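Local structure of AtFKBP42 (Arabidopsis thaliana, 2F4E) at residues A76-K79 against N80-H83; Q82-F85 against E86-W89. The protein probably catalyses cis-trans isomerization of peptidyl-proline bonds in proteins and modulates substrate uptake into the vacuole, cell elongation and cell orientation. All coordinates share one frame; numbering follows the deposited sequence.

Contact 1: A76-K79 against N80-H83; sequences AWTK and NSQH
T78 is where the two short runs close on each other. Its backbone N donates to H83 O over 3.1 Å at an N-H...O angle of 153°, while its own O takes a weak bond from Q82 N. With chi1 at 44°, OG1 lies between the backbone N and the carbonyl carbon and is turned into the loop, where it shares a hydrogen bond with S81 OG (2.8 Å); H83 CB closes in on the same oxygen at 3.6 Å. H83 O serves twice, because W77 CA also brings its hydrogen to it, a CA-H...O contact of 3.1 Å. This is the reversal of a beta hairpin: strand 69-78 ends, and K79 to Q82 form a four-residue turn that closes with Q82 in a left-handed conformation before the chain heads back into strand 84-87. Beside the reversal, the buried W77 ring sets CD1 obliquely against Q82 O and H83 C, at 3.7 and 3.6 Å. The far end is looser. The exposed N80 side chain leads away from 76-79. K79 also leads away from 80-83, but is tethered: its chain, bent at chi2, takes NZ to a hydrogen bond with H125 ND1 of strand 121-126.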
ATOM      1  N   ALA A  76      -0.098   1.010   8.002  1.00 28.08           N
ATOM      2  CA  ALA A  76      -0.268   2.337   7.450  1.00 27.18           C
ATOM      3  C   ALA A  76       0.038   3.383   8.505  1.00 27.32           C
ATOM      4  O   ALA A  76      -0.374   3.260   9.661  1.00 29.82           O
ATOM      5  CB  ALA A  76      -1.677   2.506   6.924  1.00 29.54           C
ATOM      6  N   TRP A  77       0.765   4.411   8.097  1.00 28.90           N
ATOM      7  CA  TRP A  77       1.167   5.485   8.994  1.00 33.78           C
ATOM      8  C   TRP A  77       0.903   6.823   8.317  1.00 37.09           C
ATOM      9  O   TRP A  77       1.145   6.974   7.112  1.00 37.59           O
ATOM     10  CB  TRP A  77       2.674   5.416   9.266  1.00 31.33           C
ATOM     11  CG  TRP A  77       3.168   4.318  10.135  1.00 34.84           C
ATOM     12  CD1 TRP A  77       3.199   4.308  11.500  1.00 34.73           C
ATOM     13  CD2 TRP A  77       3.757   3.087   9.710  1.00 34.01           C
ATOM     14  NE1 TRP A  77       3.772   3.150  11.950  1.00 36.01           N
ATOM     15  CE2 TRP A  77       4.123   2.380  10.873  1.00 32.51           C
ATOM     16  CE3 TRP A  77       4.012   2.511   8.456  1.00 35.93           C
ATOM     17  CZ2 TRP A  77       4.728   1.130  10.825  1.00 32.43           C
ATOM     18  CZ3 TRP A  77       4.615   1.270   8.412  1.00 33.19           C
ATOM     19  CH2 TRP A  77       4.966   0.592   9.590  1.00 33.82           C
ATOM     20  N   THR A  78       0.405   7.790   9.079  1.00 37.43           N
ATOM     21  CA  THR A  78       0.195   9.129   8.550  1.00 41.27           C
ATOM     22  C   THR A  78       1.613   9.689   8.560  1.00 41.59           C
ATOM     23  O   THR A  78       2.343   9.536   9.542  1.00 38.70           O
ATOM     24  CB  THR A  78      -0.668   9.993   9.469  1.00 41.32           C
ATOM     25  OG1 THR A  78      -0.255   9.825  10.833  1.00 42.45           O
ATOM     26  CG2 THR A  78      -2.136   9.614   9.332  1.00 41.81           C
ATOM     27  N   LYS A  79       2.014  10.309   7.462  1.00 44.54           N
ATOM     28  CA  LYS A  79       3.360  10.865   7.340  1.00 49.05           C
ATOM     29  C   LYS A  79       3.722  11.950   8.332  1.00 51.82           C
ATOM     30  O   LYS A  79       4.827  11.970   8.825  1.00 54.01           O
ATOM     31  CB  LYS A  79       3.559  11.412   5.928  1.00 49.04           C
ATOM     32  CG  LYS A  79       3.717  10.370   4.858  1.00 49.61           C
ATOM     33  CD  LYS A  79       5.176  10.037   4.638  1.00 49.73           C
ATOM     34  CE  LYS A  79       5.377   9.363   3.295  1.00 50.55           C
ATOM     35  NZ  LYS A  79       6.814   9.416   2.884  1.00 48.91           N
ATOM     36  N   ASN A  80       2.791  12.831   8.655  1.00 55.47           N
ATOM     37  CA  ASN A  80       3.169  13.907   9.545  1.00 60.44           C
ATOM     38  C   ASN A  80       3.093  13.778  11.057  1.00 61.51           C
ATOM     39  O   ASN A  80       3.349  14.755  11.779  1.00 63.59           O
ATOM     40  CB  ASN A  80       2.529  15.219   9.091  1.00 62.79           C
ATOM     41  CG  ASN A  80       3.362  15.914   8.017  1.00 65.10           C
ATOM     42  OD1 ASN A  80       3.268  15.597   6.828  1.00 66.86           O
ATOM     43  ND2 ASN A  80       4.206  16.851   8.440  1.00 66.42           N
ATOM     44  N   SER A  81       2.758  12.599  11.561  1.00 61.44           N
ATOM     45  CA  SER A  81       2.749  12.399  13.010  1.00 61.97           C
ATOM     46  C   SER A  81       3.364  11.018  13.216  1.00 60.70           C
ATOM     47  O   SER A  81       3.820  10.675  14.306  1.00 60.98           O
ATOM     48  CB  SER A  81       1.329  12.437  13.562  1.00 64.00           C
ATOM     49  OG  SER A  81       0.558  11.351  13.067  1.00 67.76           O
ATOM     50  N   GLN A  82       3.395  10.252  12.129  1.00 60.14           N
ATOM     51  CA  GLN A  82       3.952   8.908  12.110  1.00 58.94           C
ATOM     52  C   GLN A  82       3.135   8.002  13.017  1.00 56.68           C
ATOM     53  O   GLN A  82       3.680   7.157  13.749  1.00 55.50           O
ATOM     54  CB  GLN A  82       5.405   8.938  12.563  1.00 62.60           C
ATOM     55  CG  GLN A  82       6.319   8.145  11.642  1.00 67.87           C
ATOM     56  CD  GLN A  82       6.574   8.843  10.304  1.00 71.05           C
ATOM     57  OE1 GLN A  82       7.035   8.216   9.339  1.00 72.69           O
ATOM     58  NE2 GLN A  82       6.287  10.150  10.244  1.00 72.12           N
ATOM     59  N   HIS A  83       1.822   8.190  12.958  1.00 52.26           N
ATOM     60  CA  HIS A  83       0.890   7.394  13.746  1.00 50.09           C
ATOM     61  C   HIS A  83       0.450   6.175  12.951  1.00 46.70           C
ATOM     62  O   HIS A  83       0.045   6.295  11.795  1.00 45.03           O
ATOM     63  CB  HIS A  83      -0.335   8.233  14.111  1.00 53.48           C
ATOM     64  CG  HIS A  83      -1.524   7.427  14.539  1.00 56.52           C
ATOM     65  ND1 HIS A  83      -2.726   7.464  13.866  1.00 57.05           N
ATOM     66  CD2 HIS A  83      -1.689   6.563  15.571  1.00 56.96           C
ATOM     67  CE1 HIS A  83      -3.586   6.657  14.467  1.00 58.72           C
ATOM     68  NE2 HIS A  83      -2.984   6.098  15.503  1.00 59.31           N
TER

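Contact 2: Q82-F85 against E86-W89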
ATOM      1  N   GLN A  82       3.395  10.252  12.129  1.00 60.14           N
ATOM      2  CA  GLN A  82       3.952   8.908  12.110  1.00 58.94           C
ATOM      3  C   GLN A  82       3.135   8.002  13.017  1.00 56.68           C
ATOM      4  O   GLN A  82       3.680   7.157  13.749  1.00 55.50           O
ATOM      5  CB  GLN A  82       5.405   8.938  12.563  1.00 62.60           C
ATOM      6  CG  GLN A  82       6.319   8.145  11.642  1.00 67.87           C
ATOM      7  CD  GLN A  82       6.574   8.843  10.304  1.00 71.05           C
ATOM      8  OE1 GLN A  82       7.035   8.216   9.339  1.00 72.69           O
ATOM      9  NE2 GLN A  82       6.287  10.150  10.244  1.00 72.12           N
ATOM     10  N   HIS A  83       1.822   8.190  12.958  1.00 52.26           N
ATOM     11  CA  HIS A  83       0.890   7.394  13.746  1.00 50.09           C
ATOM     12  C   HIS A  83       0.450   6.175  12.951  1.00 46.70           C
ATOM     13  O   HIS A  83       0.045   6.295  11.795  1.00 45.03           O
ATOM     14  CB  HIS A  83      -0.335   8.233  14.111  1.00 53.48           C
ATOM     15  CG  HIS A  83      -1.524   7.427  14.539  1.00 56.52           C
ATOM     16  ND1 HIS A  83      -2.726   7.464  13.866  1.00 57.05           N
ATOM     17  CD2 HIS A  83      -1.689   6.563  15.571  1.00 56.96           C
ATOM     18  CE1 HIS A  83      -3.586   6.657  14.467  1.00 58.72           C
ATOM     19  NE2 HIS A  83      -2.984   6.098  15.503  1.00 59.31           N
ATOM     20  N   LYS A  84       0.520   5.006  13.576  1.00 43.27           N
ATOM     21  CA  LYS A  84       0.108   3.770  12.920  1.00 42.33           C
ATOM     22  C   LYS A  84      -1.396   3.592  13.121  1.00 40.63           C
ATOM     23  O   LYS A  84      -1.855   3.350  14.239  1.00 43.07           O
ATOM     24  CB  LYS A  84       0.856   2.573  13.519  1.00 42.49           C
ATOM     25  CG  LYS A  84       0.854   1.336  12.651  1.00 40.61           C
ATOM     26  CD  LYS A  84       1.490   0.145  13.355  1.00 41.44           C
ATOM     27  CE  LYS A  84       0.611  -0.362  14.488  1.00 40.47           C
ATOM     28  NZ  LYS A  84       1.059  -1.672  15.033  1.00 41.09           N
ATOM     29  N   PHE A  85      -2.166   3.706  12.044  1.00 37.59           N
ATOM     30  CA  PHE A  85      -3.610   3.554  12.156  1.00 35.98           C
ATOM     31  C   PHE A  85      -4.129   2.271  11.508  1.00 37.10           C
ATOM     32  O   PHE A  85      -5.339   2.042  11.436  1.00 38.57           O
ATOM     33  CB  PHE A  85      -4.304   4.781  11.563  1.00 34.57           C
ATOM     34  CG  PHE A  85      -4.137   4.927  10.077  1.00 31.87           C
ATOM     35  CD1 PHE A  85      -5.015   4.307   9.200  1.00 31.38           C
ATOM     36  CD2 PHE A  85      -3.103   5.698   9.557  1.00 32.01           C
ATOM     37  CE1 PHE A  85      -4.879   4.470   7.816  1.00 32.85           C
ATOM     38  CE2 PHE A  85      -2.957   5.869   8.181  1.00 34.76           C
ATOM     39  CZ  PHE A  85      -3.844   5.249   7.304  1.00 35.84           C
ATOM     40  N   GLU A  86      -3.215   1.429  11.043  1.00 38.75           N
ATOM     41  CA  GLU A  86      -3.600   0.159  10.426  1.00 37.57           C
ATOM     42  C   GLU A  86      -2.405  -0.794  10.498  1.00 36.12           C
ATOM     43  O   GLU A  86      -1.268  -0.371  10.285  1.00 34.12           O
ATOM     44  CB  GLU A  86      -4.011   0.384   8.969  1.00 41.85           C
ATOM     45  CG  GLU A  86      -5.287  -0.339   8.545  1.00 49.70           C
ATOM     46  CD  GLU A  86      -6.430   0.619   8.172  1.00 53.39           C
ATOM     47  OE1 GLU A  86      -6.770   1.508   8.980  1.00 55.78           O
ATOM     48  OE2 GLU A  86      -7.008   0.493   7.071  1.00 55.77           O
ATOM     49  N   ASP A  87      -2.672  -2.064  10.803  1.00 33.56           N
ATOM     50  CA  ASP A  87      -1.639  -3.094  10.932  1.00 33.72           C
ATOM     51  C   ASP A  87      -2.294  -4.467  10.815  1.00 33.74           C
ATOM     52  O   ASP A  87      -2.701  -5.053  11.817  1.00 33.57           O
ATOM     53  CB  ASP A  87      -0.957  -2.983  12.301  1.00 34.15           C
ATOM     54  CG  ASP A  87       0.366  -3.730  12.366  1.00 36.33           C
ATOM     55  OD1 ASP A  87       0.456  -4.868  11.868  1.00 33.56           O
ATOM     56  OD2 ASP A  87       1.324  -3.180  12.937  1.00 39.51           O
ATOM     57  N   THR A  88      -2.406  -4.980   9.591  1.00 33.38           N
ATOM     58  CA  THR A  88      -3.021  -6.287   9.381  1.00 30.45           C
ATOM     59  C   THR A  88      -2.241  -7.431  10.004  1.00 30.98           C
ATOM     60  O   THR A  88      -2.824  -8.453  10.317  1.00 30.24           O
ATOM     61  CB  THR A  88      -3.243  -6.585   7.879  1.00 29.43           C
ATOM     62  OG1 THR A  88      -1.980  -6.670   7.209  1.00 28.92           O
ATOM     63  CG2 THR A  88      -4.121  -5.489   7.247  1.00 24.02           C
ATOM     64  N   TRP A  89      -0.932  -7.269  10.183  1.00 30.00           N
ATOM     65  CA  TRP A  89      -0.127  -8.315  10.817  1.00 34.03           C
ATOM     66  C   TRP A  89      -0.523  -8.455  12.278  1.00 36.05           C
ATOM     67  O   TRP A  89      -0.687  -9.561  12.772  1.00 35.46           O
ATOM     68  CB  TRP A  89       1.364  -7.993  10.743  1.00 31.25           C
ATOM     69  CG  TRP A  89       2.011  -8.359   9.447  1.00 33.78           C
ATOM     70  CD1 TRP A  89       2.271  -9.618   8.978  1.00 32.09           C
ATOM     71  CD2 TRP A  89       2.513  -7.453   8.463  1.00 32.72           C
ATOM     72  NE1 TRP A  89       2.907  -9.544   7.767  1.00 31.77           N
ATOM     73  CE2 TRP A  89       3.069  -8.223   7.422  1.00 33.11           C
ATOM     74  CE3 TRP A  89       2.547  -6.054   8.354  1.00 34.87           C
ATOM     75  CZ2 TRP A  89       3.654  -7.655   6.290  1.00 32.30           C
ATOM     76  CZ3 TRP A  89       3.126  -5.482   7.226  1.00 33.64           C
ATOM     77  CH2 TRP A  89       3.672  -6.284   6.208  1.00 30.55           C
TER
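Strand 84-87, the returning arm of a beta hairpin in the FKBP-type domain, brings K84 and D87 together across a classic beta bulge at F85 and E86. The extra residue places K84 and D87 on one side of the strand and F85 and E86 on the other. K84 NZ makes a salt bridge to D87 OD2 of 2.6 Å, meeting the oxygen on its anti side and 30° out of the carboxylate plane. The lysine starts extended, CG anti to the backbone N (chi1 -161°), and a bend at chi3 swings the end round to D87, CE lying 3.3 Å from OD2. R75 NE grips the same oxygen with a second salt bridge, and D87 OD1 accepts from H90 N. Were K84 an alanine, D87 OD2 would probably lose one of its two cationic partners, keeping the salt bridge to R75, and the lysine's packing against the carboxylate would go with it. On the other side, E86 OE1 sits at the edge of the F85 ring, 3.3 Å from CD1, the ring and carboxylate planes 84° apart. E86 OE2 bonds Y74 OH, and F85 packs on Y132, consistent with the substrate pocket of FKBPs, where a phenylalanine followed by an acidic residue lies beside tyrosines. Two cations at OD2 would be expected to keep the D87 carboxylate ionised, and the bond from H90 N to OD1 probably limits its rotation.

How the contacts relate
Contact 1 is the turn of the hairpin and contact 2 the arm that leaves it; they share Q82 and H83, and their centres lie 9 Å apart. A76 ties them together: its N is probably hydrogen-bonded to E86 O at 2.9 Å, and its O to F85 N at 3.0 Å, one residue facing the two of the bulge. On the sheet face opposite F85 and E86, W77 NE1 packs against K84 CB at 3.4 Å, and both side chains also make weak hydrogen bonds to N35. F85 and E86 of contact 2 turn toward the probable peptidyl-proline pocket, with Y132 and Y74, whereas the exposed residues of contact 1, N80 to H83, lie at the turn.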